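Local coordinates for biofilm-associated surface protein (Staphylococcus aureus, PDB 7C7U), which takes part in biofilm formation as a cell wall-anchored surface protein and probably modulates functional amyloid formation, at residues A89-S92 and G93-K96; D397-R401 and Q402-S406; A439-T442 and T443-V447. All blocks are in the same frame, centred on the assembly; numbering follows the deposited sequence.

Contact 1: residues A89-S92 and G93-K96; sequences ANPS and GSNK
Asn90 lays its amide alongside the backbone of Ser94-Lys96, with Asn90 CB 3.4 Å from Ser94 O and Asn90 OD1 3.6 Å from Lys96 C. With CG turned away from its own carbonyl carbon (chi1 -67°), the amide extends across the mouth of the loop. Two waters receive Asn90 ND2, the closer at 3.0 Å. One of them lies near Ser94 O, while the other donates to Asn95 O over 2.7 Å, so the amide is tied to the returning chain through solvent. Pro91 brings its ring carbon CD to 3.1 Å from Lys96 O and rests the same carbon against Ser94 CB. Its carbonyl O accepts Ser94 N at 3.1 Å, the donor standing above the carbonyl plane. This closes a type II beta turn over Pro91-Ser94, with Gly93 at the third position in the positive-phi conformation. The turn lies in the loop of a beta hairpin that joins strands 84-90 and 98-104. Ser92, at the second position, points its hydroxyl out of the turn to a hydrogen bond from Gly127 N. Beyond it, Ser94 OG accepts Lys96 N at 3.0 Å in a nearly straight bond (166°), an ST turn that follows directly on the beta turn.

Contact 2: residues D397-R401 and Q402-S406; sequences DRYER and QLSLS. With CA (calcium ion), chain E; CA (calcium ion), chain D.
The Tyr399 ring carries Leu403 over one face: Leu403 CB sits 3.8 Å from the ring centroid, almost on the normal, in a CH-pi contact. CG anti to the backbone N (chi1 -176°) swings the ring to Leu403. On the guanidinium of Arg401, Asp397 O lies over one face and a water, held also by Gln402 NE2, at the edge in plane. The carboxylate of Glu400 bridges two calcium ions. Its OE2 binds one at 2.2 Å, and OE1 and OE2 together grip the other at 2.3 and 2.7 Å; Ser406 OG is 2.8 Å from Glu400 OE1. Glu400 is the last ligand of an EF-hand-like loop, after Asp389, Asp391, Asp393 and Leu395 O. Asp397 OD1 reaches the first ion through a water, as in that motif. Asp407, Asn410 and Asp420 help to complete the second site. The helix widens near its end: Tyr399 O accepts both Leu403 N at 2.8 Å and Ser404 N at 3.3 Å, from opposite faces of its carbonyl plane, and Leu405 then breaks off with positive phi. Arg398 packs on Leu385 and Leu387 of strand 381-388, Arg401 NH1 bonds Ser23 OG, and Tyr399 touches the loop at Asn336.

Contact 3: residues A439-T442 and T443-V447; sequences ADIT and TEDTV
Asp445 and Thr442 meet at a slant, the carboxylate of Asp445 leaning back over the backbone of Thr442. CG placed beside the backbone N of Asp445 (chi1 -76°) carries OD2 to Thr442 N, which it accepts through its anti lone pair at 2.9 Å and nearly straight (170°). Thr442 OG1 adds a weak bond to the same oxygen. The same hydroxyl oxygen accepts Glu444 N at 3.0 Å, an ST turn. Asp445 N returns to Thr442 O over 3.1 Å from well above the carbonyl plane, closing a type I beta turn over Thr442-Asp445. The turn reverses the chain between antiparallel strands 437-442 and 447-451, forming a beta hairpin. Ile441 lies slantwise to the aspartate, with Ile441 CB 3.6 Å from Asp445 OD2 and Ile441 CD1 4.0 Å from Asp445 CB; Ile441 CG2 meets Val447 O at 3.7 Å. A water spans Thr442 O and Asp445 O. Both carboxylate oxygens of the buried Asp445 have further partners in the loop between strands 535-539 and 545-550: Thr541 OG1 bonds OD2, and Ser542 N bonds OD1.

The three local contacts lie in series along an elongated chain, contact 2 near its centre and contacts 1 and 3 on opposite sides, their centres 76 Å apart. Contacts 1 and 3 both connect neighbouring antiparallel strands, but the residues of 93-96 are largely exposed and rely on waters, whereas contact 3 is buried at Thr442 and Asp445 and satisfies its carboxylate with protein donors, some from the loop between strands 535-539 and 545-550. Contact 2 differs in kind: its helix end mixes an apolar tyrosine-leucine contact at its surface with a buried glutamate bound to metal. The carboxylate of contact 2 bridges calcium ions, that of contact 3 accepts backbone amides and hydroxyls.

Contact 1: residues A89-S92 and G93-K96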
ATOM      1  N   ALA A  89     -17.351 -21.348  11.623  1.00 38.37           N
ATOM      2  CA  ALA A  89     -17.702 -22.202  10.500  1.00 37.39           C
ATOM      3  C   ALA A  89     -17.203 -23.608  10.795  1.00 37.89           C
ATOM      4  O   ALA A  89     -16.286 -23.803  11.595  1.00 39.11           O
ATOM      5  CB  ALA A  89     -17.096 -21.681   9.190  1.00 35.19           C
ATOM      6  N   ASN A  90     -17.802 -24.581  10.113  1.00 41.05           N
ATOM      7  CA  ASN A  90     -17.361 -25.970  10.197  1.00 38.63           C
ATOM      8  C   ASN A  90     -16.190 -26.196   9.259  1.00 37.49           C
ATOM      9  O   ASN A  90     -16.274 -25.838   8.084  1.00 38.34           O
ATOM     10  CB  ASN A  90     -18.486 -26.919   9.800  1.00 39.36           C
ATOM     11  CG  ASN A  90     -19.626 -26.909  10.776  1.00 40.41           C
ATOM     12  OD1 ASN A  90     -19.514 -26.357  11.865  1.00 42.63           O
ATOM     13  ND2 ASN A  90     -20.728 -27.541  10.403  1.00 38.74           N
ATOM     14  N   PRO A  91     -15.106 -26.816   9.716  1.00 37.45           N
ATOM     15  CA  PRO A  91     -14.044 -27.194   8.781  1.00 42.40           C
ATOM     16  C   PRO A  91     -14.588 -28.176   7.752  1.00 38.39           C
ATOM     17  O   PRO A  91     -15.625 -28.812   7.949  1.00 38.92           O
ATOM     18  CB  PRO A  91     -12.978 -27.840   9.678  1.00 43.13           C
ATOM     19  CG  PRO A  91     -13.306 -27.362  11.064  1.00 41.09           C
ATOM     20  CD  PRO A  91     -14.802 -27.228  11.095  1.00 36.93           C
ATOM     21  N   SER A  92     -13.909 -28.235   6.612  1.00 41.55           N
ATOM     22  CA  SER A  92     -14.352 -29.102   5.530  1.00 40.43           C
ATOM     23  C   SER A  92     -14.372 -30.542   6.008  1.00 41.15           C
ATOM     24  O   SER A  92     -13.399 -31.018   6.589  1.00 43.71           O
ATOM     25  CB  SER A  92     -13.435 -28.962   4.320  1.00 38.88           C
ATOM     26  OG  SER A  92     -12.074 -29.156   4.680  1.00 47.19           O
ATOM     27  N   GLY A  93     -15.503 -31.213   5.804  1.00 43.47           N
ATOM     28  CA  GLY A  93     -15.654 -32.596   6.213  1.00 50.54           C
ATOM     29  C   GLY A  93     -15.918 -32.807   7.685  1.00 53.06           C
ATOM     30  O   GLY A  93     -15.778 -33.935   8.173  1.00 47.47           O
ATOM     31  N   SER A  94     -16.318 -31.760   8.407  1.00 48.85           N
ATOM     32  CA  SER A  94     -16.631 -31.862   9.824  1.00 48.24           C
ATOM     33  C   SER A  94     -17.925 -31.122  10.115  1.00 45.65           C
ATOM     34  O   SER A  94     -18.383 -30.287   9.329  1.00 49.78           O
ATOM     35  CB  SER A  94     -15.506 -31.296  10.702  1.00 47.42           C
ATOM     36  OG  SER A  94     -15.920 -31.178  12.059  1.00 46.31           O
ATOM     37  N   ASN A  95     -18.523 -31.450  11.259  1.00 43.32           N
ATOM     38  CA  ASN A  95     -19.725 -30.774  11.720  1.00 44.10           C
ATOM     39  C   ASN A  95     -19.508 -30.031  13.029  1.00 38.73           C
ATOM     40  O   ASN A  95     -20.487 -29.670  13.683  1.00 41.97           O
ATOM     41  CB  ASN A  95     -20.883 -31.764  11.881  1.00 46.55           C
ATOM     42  CG  ASN A  95     -21.218 -32.487  10.589  1.00 52.29           C
ATOM     43  OD1 ASN A  95     -21.134 -31.914   9.500  1.00 53.14           O
ATOM     44  ND2 ASN A  95     -21.605 -33.758  10.704  1.00 55.38           N
ATOM     45  N   LYS A  96     -18.261 -29.815  13.441  1.00 45.12           N
ATOM     46  CA  LYS A  96     -17.965 -29.118  14.687  1.00 45.20           C
ATOM     47  C   LYS A  96     -17.374 -27.752  14.381  1.00 42.76           C
ATOM     48  O   LYS A  96     -16.302 -27.682  13.769  1.00 42.02           O
ATOM     49  CB  LYS A  96     -17.003 -29.937  15.545  1.00 43.01           C
ATOM     50  CG  LYS A  96     -17.591 -31.276  16.001  1.00 46.00           C
ATOM     51  CD  LYS A  96     -16.621 -32.039  16.902  1.00 43.50           C
ATOM     52  CE  LYS A  96     -17.063 -33.495  17.055  1.00 42.48           C
ATOM     53  NZ  LYS A  96     -18.479 -33.576  17.527  1.00 45.95           N
TER
HETATM   54  O   HOH W   1     -20.456 -29.078   7.827  1.00 44.13           O
HETATM   55  O   HOH W   2     -22.653 -28.333  12.869  1.00 46.46           O

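Contact 2: residues D397-R401 and Q402-S406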
ATOM      1  N   ASP A 397      -1.693   4.041  -0.661  1.00 34.10           N
ATOM      2  CA  ASP A 397      -0.974   3.052   0.139  1.00 34.82           C
ATOM      3  C   ASP A 397      -0.172   2.098  -0.730  1.00 40.21           C
ATOM      4  O   ASP A 397       1.047   1.948  -0.559  1.00 37.92           O
ATOM      5  CB  ASP A 397      -1.950   2.226   0.978  1.00 39.61           C
ATOM      6  CG  ASP A 397      -2.462   2.953   2.199  1.00 39.12           C
ATOM      7  OD1 ASP A 397      -2.541   4.190   2.185  1.00 36.20           O
ATOM      8  OD2 ASP A 397      -2.824   2.260   3.172  1.00 43.95           O
ATOM      9  N   ARG A 398      -0.851   1.432  -1.669  1.00 36.23           N
ATOM     10  CA  ARG A 398      -0.166   0.409  -2.453  1.00 40.24           C
ATOM     11  C   ARG A 398       0.857   1.018  -3.397  1.00 38.14           C
ATOM     12  O   ARG A 398       1.866   0.378  -3.698  1.00 38.66           O
ATOM     13  CB  ARG A 398      -1.172  -0.448  -3.227  1.00 41.89           C
ATOM     14  CG  ARG A 398      -1.786   0.204  -4.431  1.00 37.37           C
ATOM     15  CD  ARG A 398      -2.919  -0.670  -4.952  1.00 43.03           C
ATOM     16  NE  ARG A 398      -4.050  -0.652  -4.037  1.00 37.52           N
ATOM     17  CZ  ARG A 398      -5.004  -1.578  -3.989  1.00 40.39           C
ATOM     18  NH1 ARG A 398      -4.989  -2.632  -4.804  1.00 37.98           N
ATOM     19  NH2 ARG A 398      -5.974  -1.446  -3.110  1.00 36.22           N
ATOM     20  N   TYR A 399       0.628   2.244  -3.872  1.00 36.78           N
ATOM     21  CA  TYR A 399       1.664   2.917  -4.648  1.00 40.38           C
ATOM     22  C   TYR A 399       2.904   3.161  -3.803  1.00 37.78           C
ATOM     23  O   TYR A 399       4.026   2.907  -4.256  1.00 43.38           O
ATOM     24  CB  TYR A 399       1.136   4.228  -5.225  1.00 38.06           C
ATOM     25  CG  TYR A 399       2.113   4.948  -6.127  1.00 38.75           C
ATOM     26  CD1 TYR A 399       3.082   5.812  -5.599  1.00 36.66           C
ATOM     27  CD2 TYR A 399       2.065   4.779  -7.505  1.00 41.58           C
ATOM     28  CE1 TYR A 399       3.960   6.481  -6.413  1.00 42.76           C
ATOM     29  CE2 TYR A 399       2.967   5.446  -8.336  1.00 44.35           C
ATOM     30  CZ  TYR A 399       3.901   6.299  -7.783  1.00 40.26           C
ATOM     31  OH  TYR A 399       4.806   6.975  -8.584  1.00 48.71           O
ATOM     32  N   GLU A 400       2.729   3.645  -2.565  1.00 39.63           N
ATOM     33  CA  GLU A 400       3.888   3.911  -1.708  1.00 40.02           C
ATOM     34  C   GLU A 400       4.638   2.624  -1.400  1.00 45.40           C
ATOM     35  O   GLU A 400       5.877   2.597  -1.420  1.00 41.07           O
ATOM     36  CB  GLU A 400       3.477   4.618  -0.404  1.00 39.00           C
ATOM     37  CG  GLU A 400       2.887   6.022  -0.601  1.00 35.28           C
ATOM     38  CD  GLU A 400       2.966   6.918   0.641  1.00 39.88           C
ATOM     39  OE1 GLU A 400       4.097   7.337   1.020  1.00 37.02           O
ATOM     40  OE2 GLU A 400       1.896   7.240   1.225  1.00 34.19           O
ATOM     41  N   ARG A 401       3.900   1.541  -1.147  1.00 44.54           N
ATOM     42  CA  ARG A 401       4.522   0.267  -0.818  1.00 43.46           C
ATOM     43  C   ARG A 401       5.272  -0.311  -2.011  1.00 45.38           C
ATOM     44  O   ARG A 401       6.386  -0.820  -1.859  1.00 47.94           O
ATOM     45  CB  ARG A 401       3.459  -0.719  -0.331  1.00 47.32           C
ATOM     46  CG  ARG A 401       3.276  -0.730   1.169  1.00 46.23           C
ATOM     47  CD  ARG A 401       2.479  -1.947   1.614  1.00 48.06           C
ATOM     48  NE  ARG A 401       1.179  -2.021   0.961  1.00 50.64           N
ATOM     49  CZ  ARG A 401       0.067  -1.519   1.487  1.00 48.36           C
ATOM     50  NH1 ARG A 401       0.106  -0.913   2.667  1.00 47.57           N
ATOM     51  NH2 ARG A 401      -1.080  -1.618   0.833  1.00 47.40           N
ATOM     52  N   GLN A 402       4.680  -0.242  -3.206  1.00 43.64           N
ATOM     53  CA  GLN A 402       5.221  -0.958  -4.354  1.00 45.25           C
ATOM     54  C   GLN A 402       6.141  -0.115  -5.225  1.00 47.74           C
ATOM     55  O   GLN A 402       7.096  -0.655  -5.789  1.00 50.60           O
ATOM     56  CB  GLN A 402       4.090  -1.497  -5.236  1.00 42.04           C
ATOM     57  CG  GLN A 402       3.095  -2.392  -4.541  1.00 46.77           C
ATOM     58  CD  GLN A 402       1.809  -2.513  -5.346  1.00 54.28           C
ATOM     59  OE1 GLN A 402       1.715  -1.980  -6.459  1.00 57.45           O
ATOM     60  NE2 GLN A 402       0.801  -3.188  -4.780  1.00 51.88           N
ATOM     61  N   LEU A 403       5.870   1.185  -5.363  1.00 45.25           N
ATOM     62  CA  LEU A 403       6.580   2.046  -6.308  1.00 44.84           C
ATOM     63  C   LEU A 403       7.572   2.969  -5.608  1.00 44.53           C
ATOM     64  O   LEU A 403       8.784   2.803  -5.751  1.00 49.59           O
ATOM     65  CB  LEU A 403       5.583   2.867  -7.135  1.00 43.45           C
ATOM     66  CG  LEU A 403       5.036   2.340  -8.451  1.00 51.83           C
ATOM     67  CD1 LEU A 403       6.129   2.312  -9.500  1.00 50.83           C
ATOM     68  CD2 LEU A 403       4.359   0.961  -8.294  1.00 48.85           C
ATOM     69  N   SER A 404       7.087   3.967  -4.875  1.00 43.77           N
ATOM     70  CA  SER A 404       7.939   5.007  -4.324  1.00 43.88           C
ATOM     71  C   SER A 404       8.753   4.558  -3.115  1.00 46.96           C
ATOM     72  O   SER A 404       9.789   5.172  -2.830  1.00 42.89           O
ATOM     73  CB  SER A 404       7.080   6.218  -3.946  1.00 43.55           C
ATOM     74  OG  SER A 404       6.298   5.950  -2.794  1.00 39.85           O
ATOM     75  N   LEU A 405       8.317   3.514  -2.408  1.00 38.73           N
ATOM     76  CA  LEU A 405       8.904   3.025  -1.158  1.00 39.75           C
ATOM     77  C   LEU A 405       8.801   4.023  -0.014  1.00 41.32           C
ATOM     78  O   LEU A 405       9.358   3.780   1.067  1.00 44.84           O
ATOM     79  CB  LEU A 405      10.370   2.599  -1.339  1.00 42.87           C
ATOM     80  CG  LEU A 405      10.638   1.744  -2.569  1.00 47.79           C
ATOM     81  CD1 LEU A 405      12.106   1.341  -2.639  1.00 45.13           C
ATOM     82  CD2 LEU A 405       9.730   0.518  -2.539  1.00 42.88           C
ATOM     83  N   SER A 406       8.091   5.130  -0.205  1.00 37.23           N
ATOM     84  CA  SER A 406       7.824   6.019   0.903  1.00 37.71           C
ATOM     85  C   SER A 406       6.910   5.332   1.918  1.00 44.47           C
ATOM     86  O   SER A 406       6.277   4.308   1.643  1.00 41.59           O
ATOM     87  CB  SER A 406       7.201   7.316   0.397  1.00 40.16           C
ATOM     88  OG  SER A 406       6.294   7.076  -0.664  1.00 45.05           O
TER
HETATM   89 CA    CA E1003       3.497   8.823   2.648  1.00 38.19          CA
HETATM   90 CA    CA D1002      -0.172   8.088   1.067  1.00 38.28          CA
HETATM   91  O   HOH W   3      -0.613   5.910   2.354  1.00 37.20           O
HETATM   92  O   HOH W   4       0.726  -3.203  -2.096  1.00 46.25           O

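Contact 3: residues A439-T442 and T443-V447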
ATOM      1  N   ALA A 439      28.697  21.908   7.182  1.00 36.73           N
ATOM      2  CA  ALA A 439      29.341  22.986   7.921  1.00 42.29           C
ATOM      3  C   ALA A 439      30.097  23.905   6.972  1.00 37.67           C
ATOM      4  O   ALA A 439      30.636  23.465   5.953  1.00 36.07           O
ATOM      5  CB  ALA A 439      30.315  22.423   8.956  1.00 41.80           C
ATOM      6  N   ASP A 440      30.116  25.202   7.309  1.00 37.50           N
ATOM      7  CA  ASP A 440      30.960  26.149   6.591  1.00 38.02           C
ATOM      8  C   ASP A 440      32.427  25.717   6.684  1.00 36.49           C
ATOM      9  O   ASP A 440      32.855  25.107   7.670  1.00 36.83           O
ATOM     10  CB  ASP A 440      30.798  27.572   7.154  1.00 38.44           C
ATOM     11  CG  ASP A 440      29.389  28.134   6.977  1.00 42.71           C
ATOM     12  OD1 ASP A 440      28.609  27.615   6.144  1.00 34.82           O
ATOM     13  OD2 ASP A 440      29.080  29.145   7.649  1.00 40.44           O
ATOM     14  N   ILE A 441      33.201  26.024   5.637  1.00 34.65           N
ATOM     15  CA  ILE A 441      34.640  25.740   5.610  1.00 37.78           C
ATOM     16  C   ILE A 441      35.399  27.008   5.201  1.00 33.20           C
ATOM     17  O   ILE A 441      34.799  28.037   4.908  1.00 34.16           O
ATOM     18  CB  ILE A 441      34.984  24.560   4.678  1.00 38.29           C
ATOM     19  CG1 ILE A 441      34.577  24.875   3.241  1.00 34.49           C
ATOM     20  CG2 ILE A 441      34.338  23.253   5.164  1.00 36.84           C
ATOM     21  CD1 ILE A 441      35.226  23.936   2.253  1.00 31.90           C
ATOM     22  N   THR A 442      36.735  26.938   5.206  1.00 35.36           N
ATOM     23  CA  THR A 442      37.548  28.069   4.757  1.00 36.49           C
ATOM     24  C   THR A 442      38.182  27.769   3.400  1.00 35.58           C
ATOM     25  O   THR A 442      38.155  26.638   2.901  1.00 37.48           O
ATOM     26  CB  THR A 442      38.664  28.449   5.753  1.00 35.05           C
ATOM     27  OG1 THR A 442      39.798  27.584   5.583  1.00 38.37           O
ATOM     28  CG2 THR A 442      38.193  28.396   7.195  1.00 33.07           C
ATOM     29  N   THR A 443      38.764  28.819   2.810  1.00 33.25           N
ATOM     30  CA  THR A 443      39.498  28.710   1.556  1.00 32.98           C
ATOM     31  C   THR A 443      40.716  27.797   1.658  1.00 33.09           C
ATOM     32  O   THR A 443      41.248  27.410   0.617  1.00 35.72           O
ATOM     33  CB  THR A 443      39.964  30.096   1.075  1.00 37.59           C
ATOM     34  OG1 THR A 443      40.917  30.618   2.006  1.00 37.54           O
ATOM     35  CG2 THR A 443      38.793  31.098   0.918  1.00 34.53           C
ATOM     36  N   GLU A 444      41.161  27.424   2.866  1.00 35.07           N
ATOM     37  CA  GLU A 444      42.275  26.486   3.018  1.00 37.06           C
ATOM     38  C   GLU A 444      41.828  25.035   3.186  1.00 39.23           C
ATOM     39  O   GLU A 444      42.668  24.130   3.121  1.00 32.52           O
ATOM     40  CB  GLU A 444      43.149  26.881   4.207  1.00 38.65           C
ATOM     41  CG  GLU A 444      44.153  27.971   3.833  1.00 42.39           C
ATOM     42  CD  GLU A 444      44.972  28.457   5.010  1.00 47.31           C
ATOM     43  OE1 GLU A 444      44.507  28.292   6.161  1.00 45.54           O
ATOM     44  OE2 GLU A 444      46.080  29.007   4.776  1.00 45.48           O
ATOM     45  N   ASP A 445      40.540  24.795   3.383  1.00 31.83           N
ATOM     46  CA  ASP A 445      40.033  23.436   3.563  1.00 38.45           C
ATOM     47  C   ASP A 445      39.918  22.704   2.235  1.00 36.16           C
ATOM     48  O   ASP A 445      39.745  23.312   1.172  1.00 38.22           O
ATOM     49  CB  ASP A 445      38.672  23.457   4.263  1.00 30.79           C
ATOM     50  CG  ASP A 445      38.804  23.727   5.746  1.00 36.93           C
ATOM     51  OD1 ASP A 445      39.505  22.933   6.416  1.00 34.99           O
ATOM     52  OD2 ASP A 445      38.253  24.743   6.235  1.00 36.59           O
ATOM     53  N   THR A 446      40.039  21.375   2.303  1.00 32.61           N
ATOM     54  CA  THR A 446      40.002  20.544   1.111  1.00 36.53           C
ATOM     55  C   THR A 446      38.869  19.525   1.135  1.00 36.85           C
ATOM     56  O   THR A 446      38.807  18.679   0.239  1.00 33.31           O
ATOM     57  CB  THR A 446      41.347  19.830   0.919  1.00 37.27           C
ATOM     58  OG1 THR A 446      41.640  19.053   2.082  1.00 38.73           O
ATOM     59  CG2 THR A 446      42.483  20.859   0.685  1.00 41.92           C
ATOM     60  N   VAL A 447      37.978  19.578   2.132  1.00 34.04           N
ATOM     61  CA  VAL A 447      36.857  18.644   2.225  1.00 36.36           C
ATOM     62  C   VAL A 447      35.625  19.407   2.709  1.00 36.77           C
ATOM     63  O   VAL A 447      35.706  20.202   3.649  1.00 36.66           O
ATOM     64  CB  VAL A 447      37.142  17.442   3.159  1.00 36.58           C
ATOM     65  CG1 VAL A 447      35.967  16.405   3.114  1.00 36.27           C
ATOM     66  CG2 VAL A 447      38.460  16.759   2.807  1.00 40.06           C
TER
HETATM   67  O   HOH W   5      38.283  25.518  -0.001  1.00 32.00           O